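PDB 3V4H: hypothetical protein, which is an Hcp-family protein of the type VI secretion system and probably stacks as hexameric rings into the tube that this machine expels. Local coordinates for residues 54-59 with 78-83. Residues are numbered along the deposited sequence; the frame is centred on the assembly and turned at random.
Sequences WNWDVA and SDFCFA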
loop_
_atom_site.group_PDB
_atom_site.type_symbol
_atom_site.label_atom_id
_atom_site.label_comp_id
_atom_site.label_asym_id
_atom_site.label_seq_id
_atom_site.Cartn_x
_atom_site.Cartn_y
_atom_site.Cartn_z
ATOM N N TRP A 54 -0.274 15.196 -15.071
ATOM C CA TRP A 54 -0.123 14.457 -16.330
ATOM C C TRP A 54 0.943 13.430 -16.278
ATOM O O TRP A 54 1.812 13.470 -15.436
ATOM C CB TRP A 54 0.179 15.420 -17.505
ATOM C CG TRP A 54 1.498 16.116 -17.380
ATOM C CD1 TRP A 54 1.831 17.151 -16.518
ATOM C CD2 TRP A 54 2.726 15.839 -18.121
ATOM N NE1 TRP A 54 3.131 17.502 -16.680
ATOM C CE2 TRP A 54 3.719 16.763 -17.628
ATOM C CE3 TRP A 54 3.070 14.967 -19.118
ATOM C CZ2 TRP A 54 5.026 16.782 -18.127
ATOM C CZ3 TRP A 54 4.385 14.993 -19.627
ATOM C CH2 TRP A 54 5.319 15.875 -19.158
ATOM N N ASN A 55 0.940 12.501 -17.236
ATOM C CA ASN A 55 2.029 11.607 -17.330
ATOM C C ASN A 55 1.964 10.912 -18.682
ATOM O O ASN A 55 0.953 11.028 -19.346
ATOM C CB ASN A 55 2.045 10.611 -16.172
ATOM C CG ASN A 55 0.804 9.749 -16.149
ATOM O OD1 ASN A 55 0.635 8.863 -16.987
ATOM N ND2 ASN A 55 -0.067 10.012 -15.201
ATOM N N TRP A 56 3.098 10.356 -19.096
ATOM C CA TRP A 56 3.281 9.759 -20.415
ATOM C C TRP A 56 4.557 8.988 -20.390
ATOM O O TRP A 56 5.557 9.431 -19.779
ATOM C CB TRP A 56 3.421 10.867 -21.471
ATOM C CG TRP A 56 3.427 10.289 -22.837
ATOM C CD1 TRP A 56 2.586 9.312 -23.325
ATOM C CD2 TRP A 56 4.359 10.577 -23.936
ATOM N NE1 TRP A 56 2.906 8.997 -24.623
ATOM C CE2 TRP A 56 3.974 9.713 -25.036
ATOM C CE3 TRP A 56 5.424 11.437 -24.105
ATOM C CZ2 TRP A 56 4.639 9.730 -26.261
ATOM C CZ3 TRP A 56 6.105 11.436 -25.334
ATOM C CH2 TRP A 56 5.702 10.612 -26.393
ATOM N N ASP A 57 4.571 7.816 -20.987
ATOM C CA ASP A 57 5.847 7.101 -21.110
ATOM C C ASP A 57 6.030 6.281 -22.345
ATOM O O ASP A 57 5.108 5.948 -23.026
ATOM C CB ASP A 57 6.117 6.218 -19.926
ATOM C CG ASP A 57 5.100 5.190 -19.762
ATOM O OD1 ASP A 57 4.159 5.247 -20.547
ATOM O OD2 ASP A 57 5.255 4.360 -18.824
ATOM N N VAL A 58 7.290 5.948 -22.547
ATOM C CA VAL A 58 7.784 5.281 -23.690
ATOM C C VAL A 58 8.857 4.323 -23.184
ATOM O O VAL A 58 9.705 4.681 -22.331
ATOM C CB VAL A 58 8.386 6.345 -24.628
ATOM C CG1 VAL A 58 9.345 5.729 -25.603
ATOM C CG2 VAL A 58 7.276 7.126 -25.326
ATOM N N ALA A 59 8.831 3.118 -23.721
ATOM C CA ALA A 59 9.715 2.056 -23.284
ATOM C C ALA A 59 10.148 1.225 -24.484
ATOM O O ALA A 59 9.386 1.044 -25.438
ATOM C CB ALA A 59 9.006 1.179 -22.267
ATOM N N SER A 78 3.012 5.072 -24.490
ATOM C CA SER A 78 1.720 5.095 -23.786
ATOM C C SER A 78 0.754 6.200 -24.264
ATOM O O SER A 78 1.131 7.106 -25.011
ATOM C CB SER A 78 1.922 5.125 -22.270
ATOM O OG SER A 78 2.294 6.441 -21.797
ATOM N N ASP A 79 -0.506 6.087 -23.850
ATOM C CA ASP A 79 -1.510 7.111 -24.058
ATOM C C ASP A 79 -1.010 8.275 -23.274
ATOM O O ASP A 79 -0.338 8.043 -22.308
ATOM C CB ASP A 79 -2.852 6.662 -23.445
ATOM C CG ASP A 79 -3.591 5.664 -24.340
ATOM O OD1 ASP A 79 -3.170 5.509 -25.479
ATOM O OD2 ASP A 79 -4.602 5.069 -23.915
ATOM N N PHE A 80 -1.259 9.499 -23.711
ATOM C CA PHE A 80 -0.989 10.700 -22.859
ATOM C C PHE A 80 -2.150 10.739 -21.908
ATOM O O PHE A 80 -3.261 10.373 -22.296
ATOM C CB PHE A 80 -0.919 11.987 -23.690
ATOM C CG PHE A 80 -0.396 13.193 -22.926
ATOM C CD1 PHE A 80 0.963 13.401 -22.747
ATOM C CD2 PHE A 80 -1.275 14.098 -22.401
ATOM C CE1 PHE A 80 1.409 14.515 -22.085
ATOM C CE2 PHE A 80 -0.820 15.212 -21.730
ATOM C CZ PHE A 80 0.512 15.397 -21.547
ATOM N N CYS A 81 -1.854 11.119 -20.648
ATOM C CA CYS A 81 -2.779 11.190 -19.523
ATOM C C CYS A 81 -2.738 12.603 -18.954
ATOM O O CYS A 81 -1.640 13.200 -18.855
ATOM C CB CYS A 81 -2.334 10.244 -18.379
ATOM S SG CYS A 81 -2.645 8.468 -18.667
ATOM N N PHE A 82 -3.911 13.163 -18.661
ATOM C CA PHE A 82 -3.995 14.387 -17.836
ATOM C C PHE A 82 -5.269 14.390 -17.031
ATOM O O PHE A 82 -6.238 13.691 -17.382
ATOM C CB PHE A 82 -3.893 15.670 -18.662
ATOM C CG PHE A 82 -5.076 15.985 -19.487
ATOM C CD1 PHE A 82 -6.051 16.858 -19.021
ATOM C CD2 PHE A 82 -5.198 15.485 -20.778
ATOM C CE1 PHE A 82 -7.166 17.167 -19.795
ATOM C CE2 PHE A 82 -6.310 15.762 -21.550
ATOM C CZ PHE A 82 -7.298 16.606 -21.063
ATOM N N ALA A 83 -5.230 15.198 -15.977
ATOM C CA ALA A 83 -6.306 15.506 -15.059
ATOM C C ALA A 83 -6.694 16.982 -15.136
ATOM O O ALA A 83 -5.821 17.882 -15.199
ATOM C CB ALA A 83 -5.839 15.223 -13.613
#
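The indole of Trp-56 meets segment 78-83 with its edge: the carbonyl oxygens of Ser-78 and Asp-79 lie at its rim in the ring plane, while Val-58 CG2 sits over one face. Trp-56 NE1 gives its hydrogen to Ser-78 O at 2.6 Å, bent at the hydrogen (139°) and reaching the carbonyl from above its plane. Turned away from its own backbone nitrogen (chi1 -173°), the side chain of Trp-56 brings its pyrrole edge, N-H included, to this main-chain oxygen. Phe-80 carries Asn-55 O over one face and meets Trp-54 rim to rim, Phe-80 CE1 lying 3.4 Å from Trp-54 CE3, with the planes only 22° apart. Phe-80 CD1 touches Trp-56 CB at 3.8 Å. Wide, flat side chains suit this inner face, where Phe-108 and Phe-125 of the other sheet close over the cluster.

Antiparallel backbone bonds join Asn-55 and Cys-81 in both directions, Asn-55 N to Cys-81 O and Cys-81 N to Asn-55 O each spanning 3.1 Å. On the opposite face of the sheet the compact Cys-81 side chain lies beside the Asn-55 amide, OD1 being 3.6 Å from Cys-81 CB. Beyond this pair, Ser-78 N bonds almost straight to Asp-57 O (2.7 Å).

Strand 54-59 also pairs with a strand of a second subunit, continuing the sheet across the interface, as suits a ring-forming Hcp protein. The chemistry is thus divided: aromatic carbon fills the interior between the sheets, while main-chain bonds, supplemented by one indole N-H, hold this interface strand to its own subunit.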